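Local structure of (S)-ureidoglycine--glyoxylate transaminase (Bacillus subtilis, 3ISL) at residues R25-R28 with V29-T32; T121-P125 with E126-R130; E268-T271 with M272-L276; F314-D317 with S318-M321. The protein transfers the amino group of (S)-ureidoglycine to glyoxylate with the help of pyridoxal 5'-phosphate, giving oxalurate (N-carbamoyl-2-oxoglycine) and glycine in purine breakdown. All blocks are in the same frame, centred on the assembly; numbering follows the deposited sequence.

Contact 1. Residues R25-R28 with V29-T32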
loop_
_atom_site.group_PDB
_atom_site.type_symbol
_atom_site.label_atom_id
_atom_site.label_comp_id
_atom_site.label_asym_id
_atom_site.label_seq_id
_atom_site.Cartn_x
_atom_site.Cartn_y
_atom_site.Cartn_z
ATOM N N ARG A 25 -3.214 14.748 -15.474
ATOM C CA ARG A 25 -2.272 15.513 -14.645
ATOM C C ARG A 25 -1.706 14.684 -13.462
ATOM O O ARG A 25 -0.602 14.922 -13.013
ATOM C CB ARG A 25 -2.890 16.801 -14.132
ATOM C CG ARG A 25 -3.115 17.831 -15.218
ATOM C CD ARG A 25 -4.612 17.990 -15.328
ATOM N NE ARG A 25 -4.976 19.259 -14.775
ATOM C CZ ARG A 25 -6.181 19.600 -14.330
ATOM N NH1 ARG A 25 -7.232 18.736 -14.242
ATOM N NH2 ARG A 25 -6.293 20.838 -13.917
ATOM N N VAL A 26 -2.508 13.757 -12.928
ATOM C CA VAL A 26 -2.029 12.842 -11.885
ATOM C C VAL A 26 -1.149 11.783 -12.500
ATOM O O VAL A 26 -0.038 11.507 -11.989
ATOM C CB VAL A 26 -3.219 12.242 -11.079
ATOM C CG1 VAL A 26 -2.761 11.140 -10.220
ATOM C CG2 VAL A 26 -3.884 13.357 -10.205
ATOM N N LEU A 27 -1.616 11.148 -13.580
ATOM C CA LEU A 27 -0.715 10.224 -14.287
ATOM C C LEU A 27 0.697 10.766 -14.604
ATOM O O LEU A 27 1.689 10.046 -14.330
ATOM C CB LEU A 27 -1.340 9.675 -15.562
ATOM C CG LEU A 27 -2.564 8.811 -15.333
ATOM C CD1 LEU A 27 -3.206 8.537 -16.690
ATOM C CD2 LEU A 27 -2.157 7.540 -14.554
ATOM N N ARG A 28 0.801 11.943 -15.245
ATOM C CA ARG A 28 2.119 12.437 -15.711
ATOM C C ARG A 28 3.000 12.647 -14.486
ATOM O O ARG A 28 4.181 12.518 -14.584
ATOM C CB ARG A 28 2.063 13.769 -16.569
ATOM C CG ARG A 28 1.624 15.019 -15.702
ATOM C CD ARG A 28 1.579 16.463 -16.318
ATOM N NE ARG A 28 0.473 16.504 -17.213
ATOM C CZ ARG A 28 -0.296 17.543 -17.561
ATOM N NH1 ARG A 28 -0.189 18.798 -17.042
ATOM N NH2 ARG A 28 -1.261 17.265 -18.428
ATOM N N VAL A 29 2.443 12.979 -13.324
ATOM C CA VAL A 29 3.339 13.254 -12.192
ATOM C C VAL A 29 4.018 11.978 -11.600
ATOM O O VAL A 29 5.016 12.078 -10.854
ATOM C CB VAL A 29 2.692 14.082 -11.025
ATOM C CG1 VAL A 29 2.002 13.123 -9.988
ATOM C CG2 VAL A 29 3.783 14.883 -10.344
ATOM N N MET A 30 3.555 10.798 -12.016
ATOM C CA MET A 30 4.055 9.541 -11.369
ATOM C C MET A 30 5.381 9.088 -12.032
ATOM O O MET A 30 6.061 8.211 -11.532
ATOM C CB MET A 30 2.969 8.470 -11.400
ATOM C CG MET A 30 1.844 8.861 -10.431
ATOM S SD MET A 30 0.768 7.464 -10.063
ATOM C CE MET A 30 -0.199 7.459 -11.570
ATOM N N SER A 31 5.757 9.780 -13.106
ATOM C CA SER A 31 7.053 9.592 -13.735
ATOM C C SER A 31 8.131 10.503 -13.048
ATOM O O SER A 31 9.266 10.453 -13.419
ATOM C CB SER A 31 6.926 9.879 -15.266
ATOM O OG SER A 31 7.097 11.262 -15.634
ATOM N N THR A 32 7.786 11.248 -12.005
ATOM C CA THR A 32 8.789 12.115 -11.318
ATOM C C THR A 32 9.797 11.270 -10.501
ATOM O O THR A 32 9.393 10.378 -9.800
ATOM C CB THR A 32 8.087 13.050 -10.376
ATOM O OG1 THR A 32 7.088 13.804 -11.092
ATOM C CG2 THR A 32 9.067 14.020 -9.711
#
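L27 and M30 meet one turn apart where the short helix 24-29 runs out into a type I beta turn, V29 to T32. Their side chains cross obliquely, methyl to methyl, with M30 CE 3.6 Å from L27 CD2. M30 reaches this place by a bend near its end: the chain is extended at chi2 and then folds at chi3 (-78°), which swings CE back beside the helix instead of out along it. On the way, M30 CG passes 3.6 Å from V26 O.

The backbone brings the two residues onto the same side: M30 N donates to L27 O across 3.1 Å, a bond spanning three residues rather than four, and the donor stands well above the carbonyl plane, as in a tightened last turn. The neighbouring three-residue bonds, V29 N to V26 O and S31 N to R28 O, are weak, and S31 OG adds another weak bond to R28 O.

On the arginine side, R25 CG lies over one face of the R28 guanidinium, 3.4 Å above its plane and offset toward the rim, while R25 itself forms a salt bridge with D23. M30 packs against A275 of helix 270-286 and against M30 of the second subunit, which places this helix end in the dimer interface.

The beta turn is closed at V29 O, where two donors of one residue arrive from the same face of the carbonyl plane: T32 N at 3.1 Å and T32 OG1 at 2.7 Å.

Contact 2. Residues T121-P125 with E126-R130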
loop_
_atom_site.group_PDB
_atom_site.type_symbol
_atom_site.label_atom_id
_atom_site.label_comp_id
_atom_site.label_asym_id
_atom_site.label_seq_id
_atom_site.Cartn_x
_atom_site.Cartn_y
_atom_site.Cartn_z
ATOM N N THR A 121 -32.348 -0.156 0.317
ATOM C CA THR A 121 -32.953 0.856 1.176
ATOM C C THR A 121 -31.880 1.300 2.197
ATOM O O THR A 121 -30.722 0.773 2.172
ATOM C CB THR A 121 -34.246 0.326 1.916
ATOM O OG1 THR A 121 -33.865 -0.497 3.019
ATOM C CG2 THR A 121 -35.186 -0.501 0.974
ATOM N N VAL A 122 -32.240 2.241 3.075
ATOM C CA VAL A 122 -31.365 2.677 4.192
ATOM C C VAL A 122 -32.203 2.663 5.497
ATOM O O VAL A 122 -33.406 2.578 5.433
ATOM C CB VAL A 122 -30.702 4.105 3.968
ATOM C CG1 VAL A 122 -29.853 4.175 2.664
ATOM C CG2 VAL A 122 -31.752 5.272 4.019
ATOM N N PHE A 123 -31.562 2.828 6.650
ATOM C CA PHE A 123 -32.249 2.996 7.947
ATOM C C PHE A 123 -32.909 4.374 8.136
ATOM O O PHE A 123 -32.402 5.366 7.643
ATOM C CB PHE A 123 -31.241 2.796 9.085
ATOM C CG PHE A 123 -30.668 1.396 9.134
ATOM C CD1 PHE A 123 -31.341 0.392 9.807
ATOM C CD2 PHE A 123 -29.472 1.099 8.489
ATOM C CE1 PHE A 123 -30.809 -0.912 9.871
ATOM C CE2 PHE A 123 -28.900 -0.171 8.542
ATOM C CZ PHE A 123 -29.587 -1.202 9.237
ATOM N N ASP A 124 -34.024 4.421 8.862
ATOM C CA ASP A 124 -34.469 5.662 9.461
ATOM C C ASP A 124 -33.439 5.940 10.560
ATOM O O ASP A 124 -33.285 5.080 11.390
ATOM C CB ASP A 124 -35.816 5.430 10.136
ATOM C CG ASP A 124 -36.405 6.703 10.644
ATOM O OD1 ASP A 124 -35.674 7.544 11.188
ATOM O OD2 ASP A 124 -37.591 6.903 10.467
ATOM N N PRO A 125 -32.774 7.144 10.587
ATOM C CA PRO A 125 -31.777 7.378 11.628
ATOM C C PRO A 125 -32.332 7.240 13.047
ATOM O O PRO A 125 -31.551 6.918 13.956
ATOM C CB PRO A 125 -31.315 8.858 11.379
ATOM C CG PRO A 125 -31.519 9.053 9.874
ATOM C CD PRO A 125 -32.850 8.305 9.663
ATOM N N GLU A 126 -33.620 7.489 13.238
ATOM C CA GLU A 126 -34.247 7.292 14.561
ATOM C C GLU A 126 -34.132 5.867 15.076
ATOM O O GLU A 126 -33.945 5.675 16.311
ATOM C CB GLU A 126 -35.742 7.734 14.571
ATOM C CG GLU A 126 -35.953 9.265 14.468
ATOM C CD GLU A 126 -37.425 9.674 14.565
ATOM O OE1 GLU A 126 -38.133 9.260 15.521
ATOM O OE2 GLU A 126 -37.871 10.412 13.662
ATOM N N ASP A 127 -34.262 4.864 14.191
ATOM C CA ASP A 127 -33.944 3.435 14.609
ATOM C C ASP A 127 -32.501 3.216 15.043
ATOM O O ASP A 127 -32.235 2.567 16.078
ATOM C CB ASP A 127 -34.373 2.424 13.552
ATOM C CG ASP A 127 -35.892 2.524 13.252
ATOM O OD1 ASP A 127 -36.661 2.728 14.192
ATOM O OD2 ASP A 127 -36.330 2.467 12.103
ATOM N N ILE A 128 -31.562 3.803 14.320
ATOM C CA ILE A 128 -30.146 3.685 14.717
ATOM C C ILE A 128 -29.878 4.352 16.101
ATOM O O ILE A 128 -29.238 3.759 17.034
ATOM C CB ILE A 128 -29.209 4.221 13.585
ATOM C CG1 ILE A 128 -29.422 3.374 12.315
ATOM C CG2 ILE A 128 -27.688 4.218 14.062
ATOM C CD1 ILE A 128 -28.630 3.757 11.084
ATOM N N ILE A 129 -30.334 5.601 16.208
ATOM C CA ILE A 129 -30.152 6.413 17.420
ATOM C C ILE A 129 -30.782 5.659 18.642
ATOM O O ILE A 129 -30.152 5.541 19.702
ATOM C CB ILE A 129 -30.730 7.798 17.182
ATOM C CG1 ILE A 129 -29.878 8.537 16.114
ATOM C CG2 ILE A 129 -30.932 8.548 18.516
ATOM C CD1 ILE A 129 -30.613 9.760 15.556
ATOM N N ARG A 130 -31.948 5.055 18.461
ATOM C CA ARG A 130 -32.500 4.189 19.531
ATOM C C ARG A 130 -31.546 3.004 19.956
ATOM O O ARG A 130 -31.407 2.717 21.172
ATOM C CB ARG A 130 -33.874 3.699 19.111
ATOM C CG ARG A 130 -34.602 2.850 20.094
ATOM C CD ARG A 130 -35.620 3.707 20.839
ATOM N NE ARG A 130 -36.713 2.880 21.313
ATOM C CZ ARG A 130 -37.035 2.723 22.586
ATOM N NH1 ARG A 130 -36.365 3.377 23.546
ATOM N NH2 ARG A 130 -38.057 1.938 22.869
HETATM O O HOH W 1 -34.989 1.828 9.886
HETATM O O HOH W 2 -36.430 10.176 11.286
#
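This is a helix-capping contact: D124 and F123, at the end of the loop that follows strand 111-116, meet E126, D127 and I128 in the first turn of helix 125-135 at the protein surface. D124 is the N-cap. Its OD1 accepts from E126 N over 2.9 Å, on the anti side of the carboxylate and 30° out of its plane. With CG anti to the backbone N (chi1 -174°), the carboxylate is carried forward to the amide that the helix start leaves without a backbone acceptor.

Two waters extend the cap. One accepts from D124 N and donates to D127 OD2, 2.7 Å away, joining the two residues through solvent. The other donates to D124 OD1 and to E126 OE2, lying between carboxylates whose planes are 85° apart, a shared donor that would ease the repulsion between the two charges.

Below the polar cap, I128 CD1 comes to 3.4 Å from F123 CB, the side chains crossing at about a right angle, and both rest on P92 of strand 88-93. P125 starts the helix, and its O receives I129 N at 2.9 Å in a nearly straight bond. An Asp N-cap followed by proline, with an apolar pair joining the residue before the cap to the fourth helical residue, is the pattern of a capped helix start with a hydrophobic staple.

Contact 3. Residues E268-T271 with M272-L276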
loop_
_atom_site.group_PDB
_atom_site.type_symbol
_atom_site.label_atom_id
_atom_site.label_comp_id
_atom_site.label_asym_id
_atom_site.label_seq_id
_atom_site.Cartn_x
_atom_site.Cartn_y
_atom_site.Cartn_z
ATOM N N GLU A 268 7.311 5.524 3.825
ATOM C CA GLU A 268 6.191 6.075 3.071
ATOM C C GLU A 268 6.316 5.736 1.539
ATOM O O GLU A 268 7.451 5.601 1.023
ATOM C CB GLU A 268 6.085 7.598 3.316
ATOM C CG GLU A 268 4.742 8.206 2.817
ATOM C CD GLU A 268 3.520 7.501 3.411
ATOM O OE1 GLU A 268 2.367 7.603 2.828
ATOM O OE2 GLU A 268 3.715 6.840 4.459
ATOM N N ALA A 269 5.186 5.545 0.862
ATOM C CA ALA A 269 5.186 5.205 -0.530
ATOM C C ALA A 269 5.319 6.503 -1.325
ATOM O O ALA A 269 4.316 7.270 -1.458
ATOM C CB ALA A 269 3.916 4.517 -0.908
ATOM N N THR A 270 6.515 6.727 -1.840
ATOM C CA THR A 270 6.896 7.996 -2.469
ATOM C C THR A 270 6.050 8.437 -3.609
ATOM O O THR A 270 5.457 9.516 -3.546
ATOM C CB THR A 270 8.332 8.008 -2.954
ATOM O OG1 THR A 270 9.159 7.405 -1.945
ATOM C CG2 THR A 270 8.779 9.579 -3.317
ATOM N N THR A 271 5.916 7.577 -4.617
ATOM C CA THR A 271 5.199 7.896 -5.808
ATOM C C THR A 271 3.686 7.999 -5.528
ATOM O O THR A 271 3.009 8.838 -6.124
ATOM C CB THR A 271 5.483 6.871 -6.923
ATOM O OG1 THR A 271 6.849 6.962 -7.287
ATOM C CG2 THR A 271 4.554 7.141 -8.144
ATOM N N MET A 272 3.156 7.157 -4.641
ATOM C CA MET A 272 1.713 7.188 -4.336
ATOM C C MET A 272 1.341 8.485 -3.609
ATOM O O MET A 272 0.249 8.977 -3.756
ATOM C CB MET A 272 1.250 5.967 -3.506
ATOM C CG MET A 272 1.110 4.689 -4.379
ATOM S SD MET A 272 -0.005 4.899 -5.819
ATOM C CE MET A 272 -1.549 5.510 -5.082
ATOM N N LEU A 273 2.274 9.000 -2.828
ATOM C CA LEU A 273 2.127 10.314 -2.184
ATOM C C LEU A 273 2.148 11.478 -3.174
ATOM O O LEU A 273 1.324 12.385 -3.046
ATOM C CB LEU A 273 3.237 10.536 -1.111
ATOM C CG LEU A 273 2.986 11.843 -0.305
ATOM C CD1 LEU A 273 1.691 11.763 0.437
ATOM C CD2 LEU A 273 4.101 12.239 0.650
ATOM N N TYR A 274 3.056 11.440 -4.176
ATOM C CA TYR A 274 3.030 12.397 -5.266
ATOM C C TYR A 274 1.619 12.435 -5.854
ATOM O O TYR A 274 1.036 13.541 -6.075
ATOM C CB TYR A 274 4.022 12.023 -6.420
ATOM C CG TYR A 274 5.522 12.183 -6.144
ATOM C CD1 TYR A 274 5.993 12.898 -5.034
ATOM C CD2 TYR A 274 6.467 11.645 -7.042
ATOM C CE1 TYR A 274 7.383 13.064 -4.822
ATOM C CE2 TYR A 274 7.807 11.773 -6.841
ATOM C CZ TYR A 274 8.283 12.496 -5.731
ATOM O OH TYR A 274 9.685 12.600 -5.530
ATOM N N ALA A 275 1.119 11.229 -6.148
ATOM C CA ALA A 275 -0.155 11.062 -6.827
ATOM C C ALA A 275 -1.312 11.571 -5.961
ATOM O O ALA A 275 -2.140 12.289 -6.439
ATOM C CB ALA A 275 -0.358 9.614 -7.303
ATOM N N LEU A 276 -1.311 11.273 -4.679
ATOM C CA LEU A 276 -2.340 11.775 -3.776
ATOM C C LEU A 276 -2.319 13.312 -3.669
ATOM O O LEU A 276 -3.360 13.993 -3.794
ATOM C CB LEU A 276 -2.135 11.145 -2.355
ATOM C CG LEU A 276 -3.156 11.566 -1.335
ATOM C CD1 LEU A 276 -4.670 11.209 -1.785
ATOM C CD2 LEU A 276 -2.839 10.939 -0.009
#
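A269 O, T270 O and T271 O receive the amides of L273, Y274 and A275 in turn, each bond spanning four residues; E268 and A269 lead in, and T270 begins helix 270-286, which runs on through M272-L276. The first of these bonds, from L273 N to A269 O, measures 3.0 Å. Y274 N approaches T270 O in the carbonyl plane at 3.1 Å, while the A275 donor is tilted from the plane of T271 O.

A269 holds the N-cap position and has a methyl group there, with no polar group to offer the first amides. That methyl instead packs beside M272, CB to CB at 4.0 Å.

In this homodimer of the class-V aminotransferase family, the helix start is buried at the subunit interface: M272 packs on M272 of the second subunit, T271 on P203 and A269 on S204 of that subunit.

T270 and Y274 lie side by side and point the same way. With T270 OG1 beside the backbone N (chi1 -43°), CG2 is left anti to N and sits over the ring face in a CH-pi contact, 4.2 Å from the centroid and 28° off the normal. It comes closest to Y274 CZ, at 3.8 Å. T270 O lies over one face of the same ring, 3.6 Å above the plane and offset toward the rim. The phenol end has its own partner, Y274 OH being hydrogen-bonded to P33 O. On the side of its own chain, L273 leans on F42 and I45 of helix 40-56, and M206 of strand 206-211 touches both L273 and M272.

Contact 4. Residues F314-D317 with S318-M321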
loop_
_atom_site.group_PDB
_atom_site.type_symbol
_atom_site.label_atom_id
_atom_site.label_comp_id
_atom_site.label_asym_id
_atom_site.label_seq_id
_atom_site.Cartn_x
_atom_site.Cartn_y
_atom_site.Cartn_z
ATOM N N PHE A 314 -32.624 0.188 -10.211
ATOM C CA PHE A 314 -32.850 -0.476 -8.938
ATOM C C PHE A 314 -32.821 0.526 -7.786
ATOM O O PHE A 314 -32.057 1.527 -7.817
ATOM C CB PHE A 314 -31.733 -1.504 -8.719
ATOM C CG PHE A 314 -31.657 -2.079 -7.315
ATOM C CD1 PHE A 314 -32.563 -3.037 -6.897
ATOM C CD2 PHE A 314 -30.654 -1.677 -6.440
ATOM C CE1 PHE A 314 -32.496 -3.593 -5.580
ATOM C CE2 PHE A 314 -30.554 -2.229 -5.142
ATOM C CZ PHE A 314 -31.464 -3.171 -4.706
ATOM N N GLY A 315 -33.646 0.258 -6.767
ATOM C CA GLY A 315 -33.354 0.830 -5.460
ATOM C C GLY A 315 -34.187 2.041 -5.093
ATOM O O GLY A 315 -34.896 2.598 -5.955
ATOM N N ASP A 316 -34.111 2.414 -3.803
ATOM C CA ASP A 316 -34.899 3.503 -3.207
ATOM C C ASP A 316 -34.368 4.814 -3.784
ATOM O O ASP A 316 -33.229 5.206 -3.494
ATOM C CB ASP A 316 -34.702 3.504 -1.687
ATOM C CG ASP A 316 -35.780 4.252 -0.935
ATOM O OD1 ASP A 316 -36.051 5.448 -1.219
ATOM O OD2 ASP A 316 -36.345 3.632 -0.007
ATOM N N ASP A 317 -35.215 5.478 -4.581
ATOM C CA ASP A 317 -34.875 6.758 -5.210
ATOM C C ASP A 317 -34.582 7.872 -4.175
ATOM O O ASP A 317 -33.864 8.801 -4.473
ATOM C CB ASP A 317 -35.941 7.190 -6.259
ATOM C CG ASP A 317 -37.324 7.489 -5.648
ATOM O OD1 ASP A 317 -37.460 7.909 -4.461
ATOM O OD2 ASP A 317 -38.329 7.305 -6.384
ATOM N N SER A 318 -35.066 7.767 -2.953
ATOM C CA SER A 318 -34.815 8.858 -1.987
ATOM C C SER A 318 -33.408 8.867 -1.402
ATOM O O SER A 318 -32.931 9.891 -0.933
ATOM C CB SER A 318 -35.855 8.871 -0.863
ATOM O OG SER A 318 -35.790 7.670 -0.123
ATOM N N CYS A 319 -32.726 7.748 -1.457
ATOM C CA CYS A 319 -31.379 7.697 -0.937
ATOM C C CYS A 319 -30.440 7.188 -2.049
ATOM O O CYS A 319 -29.576 6.363 -1.781
ATOM C CB CYS A 319 -31.334 6.774 0.305
ATOM S SG CYS A 319 -31.948 5.047 -0.065
ATOM N N LYS A 320 -30.576 7.690 -3.278
ATOM C CA LYS A 320 -29.738 7.213 -4.358
ATOM C C LYS A 320 -28.330 7.833 -4.232
ATOM O O LYS A 320 -28.184 9.036 -4.204
ATOM C CB LYS A 320 -30.259 7.568 -5.734
ATOM C CG LYS A 320 -29.318 6.999 -6.862
ATOM C CD LYS A 320 -29.748 7.501 -8.297
ATOM C CE LYS A 320 -28.740 7.023 -9.328
ATOM N NZ LYS A 320 -27.423 7.751 -9.155
ATOM N N MET A 321 -27.314 6.999 -4.194
ATOM C CA MET A 321 -25.936 7.512 -4.244
ATOM C C MET A 321 -25.696 8.260 -5.584
ATOM O O MET A 321 -25.901 7.693 -6.651
ATOM C CB MET A 321 -24.949 6.344 -4.101
ATOM C CG MET A 321 -23.525 6.776 -3.716
ATOM S SD MET A 321 -22.357 5.419 -3.287
ATOM C CE MET A 321 -23.215 4.064 -3.885
#
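An Asx motif at D316 shapes the surface loop between helix 288-308 and strand 324-328, tying D316 to S318 and C319. The side-chain half of the motif is the bond from S318 N to D316 OD1, 3.1 Å long and using the anti lone pair of that oxygen. The backbone half runs from C319 N to D316 O at 3.3 Å, with the donor well above the carbonyl plane.

The hydroxyl of S318 turns to the same carboxylate oxygen. With S318 OG as donor, its separation from D316 OD1 is 2.5 Å, a very short and therefore uncertain bond. The bond from S318 N already holds this oxygen and would limit the rotation of the carboxylate. S318 OG comes near because chi1, 62°, places it between the backbone N and the carbonyl carbon, on the side where D316 lies.

Behind the polar turn, C319 SG rests against D316 CB at 3.5 Å. C319 packs on V122 and R151 and is buried, whereas D317 and S318 are exposed. Backbone bonds of D316 with G120 and of C319 with I152 hold the turn to the neighbouring chain segments.

Beyond it, K320 extends away and bends only at its last torsion. Its ammonium forms a salt bridge with E299, is also held by V324 O and T325 OG1, and K320 NZ donates to M321 O at 2.9 Å.

The four contacts fall into two touching pairs on opposite sides of the chain's centre. Contacts 1 and 3 have centres about 10 Å apart: the end of helix 24-29 lies on the start of helix 270-286, T32 O coming within 3.6 Å of Y274 CE2, and both reach the second subunit. Contacts 2 and 4, with centres about 16 Å apart, meet through V122 and C319, neither contact touched by the second subunit; contact 2 follows edge strand 111-116, contact 4 the loop before strand 324-328. Contacts 1 and 2 are about 43 Å apart between centres. Since they follow in numerical order along the chain, each pair brings together regions distant in sequence, one pair at the dimer interface.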